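Local coordinates for AOC_like domain-containing protein (Frankia sp. Cc1.17, PDB 7DVI) that catalyses an exo-selective intermolecular Diels-Alder reaction and may have isomerase activity, at residues E36-V41 with V46-S51; S87-L92 with I96-G101. One frame throughout, in Å; residues are numbered along the deposited sequence. Where two conformers were deposited one is given.

Contact 1: E36-V41 with V46-S51; sequences EQNVNV and VGQIGS
Glu36 and Ser51 face each other as an antiparallel hydrogen-bonded pair, Glu36 N to Ser51 O at 3.1 Å and Ser51 N to Glu36 O at 2.9 Å, and the ladder continues through the non-hydrogen-bonded pair Gln37-Gly50 to a last backbone bond from Asn38 N to Ile49 O. Gly50 brings no side chain to its pair, and the backbones close to 3.9 Å between Gln37 CA and Gly50 CA, with CB of Gln37 resting on the bare CA. Past this point side chains take over from the backbone, a good illustration of how a hairpin can be prolonged beyond its regular strands. The amide of Asn38 swings back over the opposite chain (chi1 71°), where OD1 receives Ile49 N at 2.9 Å in the plane of the amide carbonyl; its ND2 is joined to Gly47 O through a water. Gln48 reaches the other way. Its extended chain passes alongside Asn38 O and carries OE1 to Asn40 N at 2.8 Å, a nearly straight bond (171° at the hydrogen) in which the donor stands above the carbonyl plane. The same oxygen also accepts Gln45 N, so it ties both arms of the loop. A second water links Gln48 NE2 with Asn40 ND2, Asn40 OD1 accepts Asp43 N within the loop, and CG2 of Val39 packs against CB of Gln48. Thus the contact forms the loop end of the hairpin of strands 22-37 and 49-57 in the antiparallel barrel, with strand 63-76 alongside: Tyr71 meets Gln37 and Val39, and Ile73 bonds to the backbone of Gly47 and Gln48.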
loop_
_atom_site.group_PDB
_atom_site.type_symbol
_atom_site.label_atom_id
_atom_site.label_comp_id
_atom_site.label_asym_id
_atom_site.label_seq_id
_atom_site.Cartn_x
_atom_site.Cartn_y
_atom_site.Cartn_z
ATOM N N GLU A 36 12.796 16.352 12.582
ATOM C CA GLU A 36 13.127 15.904 13.956
ATOM C C GLU A 36 12.831 14.423 13.978
ATOM O O GLU A 36 11.946 13.979 13.173
ATOM C CB GLU A 36 12.342 16.642 15.039
ATOM C CG GLU A 36 12.616 18.136 15.100
ATOM C CD GLU A 36 14.005 18.530 15.601
ATOM O OE1 GLU A 36 14.655 17.711 16.277
ATOM O OE2 GLU A 36 14.456 19.626 15.233
ATOM N N GLN A 37 13.624 13.654 14.711
ATOM C CA GLN A 37 13.462 12.182 14.715
ATOM C C GLN A 37 14.249 11.559 15.862
ATOM O O GLN A 37 15.158 12.205 16.352
ATOM C CB GLN A 37 14.059 11.587 13.443
ATOM C CG GLN A 37 15.572 11.548 13.445
ATOM C CD GLN A 37 16.131 11.429 12.056
ATOM O OE1 GLN A 37 15.877 12.263 11.207
ATOM N NE2 GLN A 37 16.914 10.394 11.816
ATOM N N ASN A 38 13.854 10.358 16.264
ATOM C CA ASN A 38 14.623 9.578 17.273
ATOM C C ASN A 38 15.072 8.297 16.586
ATOM O O ASN A 38 15.340 7.367 17.265
ATOM C CB ASN A 38 13.860 9.384 18.590
ATOM C CG ASN A 38 12.702 8.422 18.469
ATOM O OD1 ASN A 38 12.315 8.116 17.347
ATOM N ND2 ASN A 38 12.096 8.043 19.583
ATOM N N VAL A 39 15.020 8.246 15.262
ATOM C CA VAL A 39 15.503 7.103 14.464
ATOM C C VAL A 39 17.035 7.030 14.558
ATOM O O VAL A 39 17.711 8.015 14.226
ATOM C CB VAL A 39 15.068 7.167 12.988
ATOM C CG1 VAL A 39 15.739 6.052 12.206
ATOM C CG2 VAL A 39 13.544 7.061 12.837
ATOM N N ASN A 40 17.529 5.879 14.991
ATOM C CA ASN A 40 18.976 5.543 15.026
ATOM C C ASN A 40 19.332 5.148 13.615
ATOM O O ASN A 40 18.926 4.037 13.194
ATOM C CB ASN A 40 19.259 4.437 16.030
ATOM C CG ASN A 40 20.745 4.144 16.144
ATOM O OD1 ASN A 40 21.465 4.147 15.159
ATOM N ND2 ASN A 40 21.182 3.879 17.351
ATOM N N VAL A 41 19.982 6.045 12.873
ATOM C CA VAL A 41 20.117 5.840 11.407
ATOM C C VAL A 41 20.930 4.575 11.134
ATOM O O VAL A 41 20.610 3.829 10.165
ATOM C CB VAL A 41 20.705 7.070 10.714
ATOM C CG1 VAL A 41 20.976 6.799 9.254
ATOM C CG2 VAL A 41 19.772 8.250 10.851
ATOM N N VAL A 46 12.413 -0.522 15.973
ATOM C CA VAL A 46 10.933 -0.512 15.798
ATOM C C VAL A 46 10.370 0.539 16.735
ATOM O O VAL A 46 10.684 0.523 17.942
ATOM C CB VAL A 46 10.312 -1.900 16.059
ATOM C CG1 VAL A 46 8.795 -1.824 16.168
ATOM C CG2 VAL A 46 10.708 -2.879 14.980
ATOM N N GLY A 47 9.500 1.406 16.234
ATOM C CA GLY A 47 8.816 2.387 17.089
ATOM C C GLY A 47 9.477 3.745 17.024
ATOM O O GLY A 47 8.848 4.695 17.472
ATOM N N GLN A 48 10.700 3.846 16.499
ATOM C CA GLN A 48 11.336 5.159 16.269
ATOM C C GLN A 48 10.568 5.889 15.127
ATOM O O GLN A 48 10.157 5.191 14.146
ATOM C CB GLN A 48 12.808 4.962 15.937
ATOM C CG GLN A 48 13.590 4.437 17.173
ATOM C CD GLN A 48 15.077 4.266 16.936
ATOM O OE1 GLN A 48 15.538 4.144 15.806
ATOM N NE2 GLN A 48 15.841 4.253 18.032
ATOM N N ILE A 49 10.484 7.215 15.219
ATOM C CA ILE A 49 9.736 8.067 14.242
ATOM C C ILE A 49 10.559 9.276 13.822
ATOM O O ILE A 49 11.507 9.672 14.535
ATOM C CB ILE A 49 8.385 8.507 14.851
ATOM C CG1 ILE A 49 8.503 9.515 15.989
ATOM C CG2 ILE A 49 7.580 7.299 15.285
ATOM C CD1 ILE A 49 7.239 10.367 16.194
ATOM N N GLY A 50 10.122 9.912 12.740
ATOM C CA GLY A 50 10.564 11.253 12.356
ATOM C C GLY A 50 9.420 11.988 11.686
ATOM O O GLY A 50 8.490 11.315 11.176
ATOM N N SER A 51 9.482 13.304 11.716
ATOM C CA SER A 51 8.544 14.208 11.008
ATOM C C SER A 51 9.404 15.172 10.201
ATOM O O SER A 51 10.558 15.532 10.647
ATOM C CB SER A 51 7.641 14.926 11.956
ATOM O OG SER A 51 6.818 14.025 12.691
HETATM O O HOH W 1 9.934 6.158 19.563
HETATM O O HOH W 2 18.681 3.396 19.229
#

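Contact 2: S87-L92 with I96-G101; sequences SEDLFL and IIHAEG. With EDO (1,2-ethanediol), chain I; EDO (1,2-ethanediol), chain F.
Side chains of Leu90, Ile97 and Ala99 interlock on one face of the hairpin of strands 82-92 and 95-104 in the antiparallel barrel, where the axes of segments 87-92 and 96-101 approach to 4.7 Å. CD1 of Leu90 points at the dip between CG2 of Ile97 and CB of Ala99, touching both (4.0 and 4.1 Å); CD1 of Leu92 meets CD1 of Ile97. On the other face, CD1 of Ile96 comes obliquely against CD1 and CE1 of Phe91, 3.7 Å from CD1. Next to this apolar step comes a polar one. With CG of His98 trans to the backbone N (chi1 176°), ND1 gives its hydrogen to Asp89 OD1 at 2.8 Å, while NE2 gives the other to Glu100 OE1 at 2.6 Å. The second bond lies in the ring plane and uses the anti lone pair; Asp89 is met from above its carboxylate plane. Glu100 OE2 is bonded to Tyr85 OH. Held at both nitrogens, the imidazole has its rotation fixed, and two carboxylates would probably favour its protonated form. On the Leu90 face, the buried Glu88 is met by a salt bridge from Arg132 and by the hydroxyls of Tyr116 and Thr67.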
loop_
_atom_site.group_PDB
_atom_site.type_symbol
_atom_site.label_atom_id
_atom_site.label_comp_id
_atom_site.label_asym_id
_atom_site.label_seq_id
_atom_site.Cartn_x
_atom_site.Cartn_y
_atom_site.Cartn_z
ATOM N N SER A 87 3.826 8.603 5.787
ATOM C CA SER A 87 2.558 9.314 5.506
ATOM C C SER A 87 2.852 10.795 5.321
ATOM O O SER A 87 3.476 11.383 6.258
ATOM C CB SER A 87 1.586 9.124 6.621
ATOM O OG SER A 87 0.287 9.402 6.168
ATOM N N GLU A 88 2.350 11.379 4.237
ATOM C CA GLU A 88 2.565 12.810 4.000
ATOM C C GLU A 88 1.422 13.433 3.165
ATOM O O GLU A 88 0.719 12.725 2.426
ATOM C CB GLU A 88 3.899 13.031 3.291
ATOM C CG GLU A 88 3.965 12.451 1.934
ATOM C CD GLU A 88 5.360 12.347 1.376
ATOM O OE1 GLU A 88 6.145 13.336 1.551
ATOM O OE2 GLU A 88 5.594 11.346 0.656
ATOM N N ASP A 89 1.404 14.747 3.190
ATOM C CA ASP A 89 0.531 15.583 2.316
ATOM C C ASP A 89 1.412 16.589 1.559
ATOM O O ASP A 89 2.189 17.309 2.218
ATOM C CB ASP A 89 -0.538 16.209 3.176
ATOM C CG ASP A 89 -1.346 15.148 3.898
ATOM O OD1 ASP A 89 -2.036 14.397 3.210
ATOM O OD2 ASP A 89 -1.226 15.063 5.140
ATOM N N LEU A 90 1.266 16.606 0.233
ATOM C CA LEU A 90 1.983 17.499 -0.707
ATOM C C LEU A 90 1.008 18.586 -1.176
ATOM O O LEU A 90 -0.128 18.238 -1.610
ATOM C CB LEU A 90 2.521 16.654 -1.852
ATOM C CG LEU A 90 3.459 15.519 -1.413
ATOM C CD1 LEU A 90 2.730 14.180 -1.402
ATOM C CD2 LEU A 90 4.683 15.428 -2.311
ATOM N N PHE A 91 1.379 19.835 -0.913
ATOM C CA PHE A 91 0.615 21.055 -1.276
ATOM C C PHE A 91 1.392 21.717 -2.416
ATOM O O PHE A 91 2.480 22.250 -2.161
ATOM C CB PHE A 91 0.497 21.912 -0.024
ATOM C CG PHE A 91 -0.385 21.293 1.023
ATOM C CD1 PHE A 91 -1.753 21.516 1.033
ATOM C CD2 PHE A 91 0.169 20.448 1.992
ATOM C CE1 PHE A 91 -2.564 20.941 1.998
ATOM C CE2 PHE A 91 -0.631 19.899 2.977
ATOM C CZ PHE A 91 -2.000 20.113 2.963
ATOM N N LEU A 92 0.984 21.452 -3.640
ATOM C CA LEU A 92 1.702 21.902 -4.853
ATOM C C LEU A 92 0.943 23.039 -5.571
ATOM O O LEU A 92 -0.243 23.303 -5.247
ATOM C CB LEU A 92 1.917 20.708 -5.778
ATOM C CG LEU A 92 2.459 19.448 -5.105
ATOM C CD1 LEU A 92 2.684 18.370 -6.105
ATOM C CD2 LEU A 92 3.755 19.730 -4.368
ATOM N N ILE A 96 -3.228 19.144 -4.658
ATOM C CA ILE A 96 -2.906 18.558 -3.311
ATOM C C ILE A 96 -2.955 17.052 -3.476
ATOM O O ILE A 96 -3.829 16.581 -4.197
ATOM C CB ILE A 96 -3.849 19.049 -2.203
ATOM C CG1 ILE A 96 -3.733 20.570 -2.019
ATOM C CG2 ILE A 96 -3.602 18.320 -0.866
ATOM C CD1 ILE A 96 -4.775 21.160 -1.080
ATOM N N ILE A 97 -1.993 16.352 -2.844
ATOM C CA ILE A 97 -1.815 14.878 -2.935
ATOM C C ILE A 97 -1.608 14.330 -1.508
ATOM O O ILE A 97 -0.857 14.959 -0.720
ATOM C CB ILE A 97 -0.628 14.513 -3.831
ATOM C CG1 ILE A 97 -0.836 14.988 -5.268
ATOM C CG2 ILE A 97 -0.321 13.007 -3.768
ATOM C CD1 ILE A 97 0.429 14.974 -6.088
ATOM N N HIS A 98 -2.290 13.233 -1.197
ATOM C CA HIS A 98 -1.995 12.420 0.012
ATOM C C HIS A 98 -1.223 11.185 -0.425
ATOM O O HIS A 98 -1.659 10.488 -1.360
ATOM C CB HIS A 98 -3.252 12.067 0.817
ATOM C CG HIS A 98 -2.908 11.178 1.954
ATOM N ND1 HIS A 98 -2.167 11.641 2.996
ATOM C CD2 HIS A 98 -3.062 9.843 2.133
ATOM C CE1 HIS A 98 -1.921 10.642 3.836
ATOM N NE2 HIS A 98 -2.464 9.524 3.325
ATOM N N ALA A 99 -0.082 10.908 0.239
ATOM C CA ALA A 99 0.749 9.743 -0.103
ATOM C C ALA A 99 1.175 9.026 1.206
ATOM O O ALA A 99 1.397 9.700 2.221
ATOM C CB ALA A 99 1.935 10.171 -0.950
ATOM N N GLU A 100 1.106 7.708 1.195
ATOM C CA GLU A 100 1.509 6.884 2.350
ATOM C C GLU A 100 1.809 5.458 1.885
ATOM O O GLU A 100 1.199 4.930 0.900
ATOM C CB GLU A 100 0.499 6.940 3.472
ATOM C CG GLU A 100 -0.761 6.128 3.192
ATOM C CD GLU A 100 -1.653 6.203 4.393
ATOM O OE1 GLU A 100 -2.272 7.237 4.596
ATOM O OE2 GLU A 100 -1.629 5.264 5.176
ATOM N N GLY A 101 2.768 4.841 2.584
ATOM C CA GLY A 101 3.065 3.418 2.366
ATOM C C GLY A 101 4.472 3.099 2.815
ATOM O O GLY A 101 5.001 3.819 3.673
HETATM C C1 EDO I . -1.319 24.577 -2.077
HETATM O O1 EDO I . -2.123 23.676 -2.802
HETATM C C2 EDO I . -1.975 25.163 -0.893
HETATM O O2 EDO I . -3.377 25.088 -0.958
HETATM C C1 EDO F . -4.903 4.826 2.847
HETATM O O1 EDO F . -5.129 6.194 3.011
HETATM C C2 EDO F . -5.348 4.114 4.063
HETATM O O2 EDO F . -6.677 4.408 4.378
#

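Both contacts are neighbouring-strand hairpins of a single eight-stranded antiparallel barrel, and both fall within the allene oxide cyclase barrel-like range. They come in series along the chain: contact 1 joins strands 22-37 and 49-57, and contact 2 joins strands 82-92 and 95-104. Strand 63-76 lies between the two hairpins in the sheet and bonds to both. Their centres are 20 Å apart, with nearest atoms about 7 Å apart, and they do not touch. The centre of contact 1 is about 16 Å from the chain centre, that of contact 2 about 8 Å. One barrel wall thus combines a water-bridged loop end with a regular ladder nearer the chain centre.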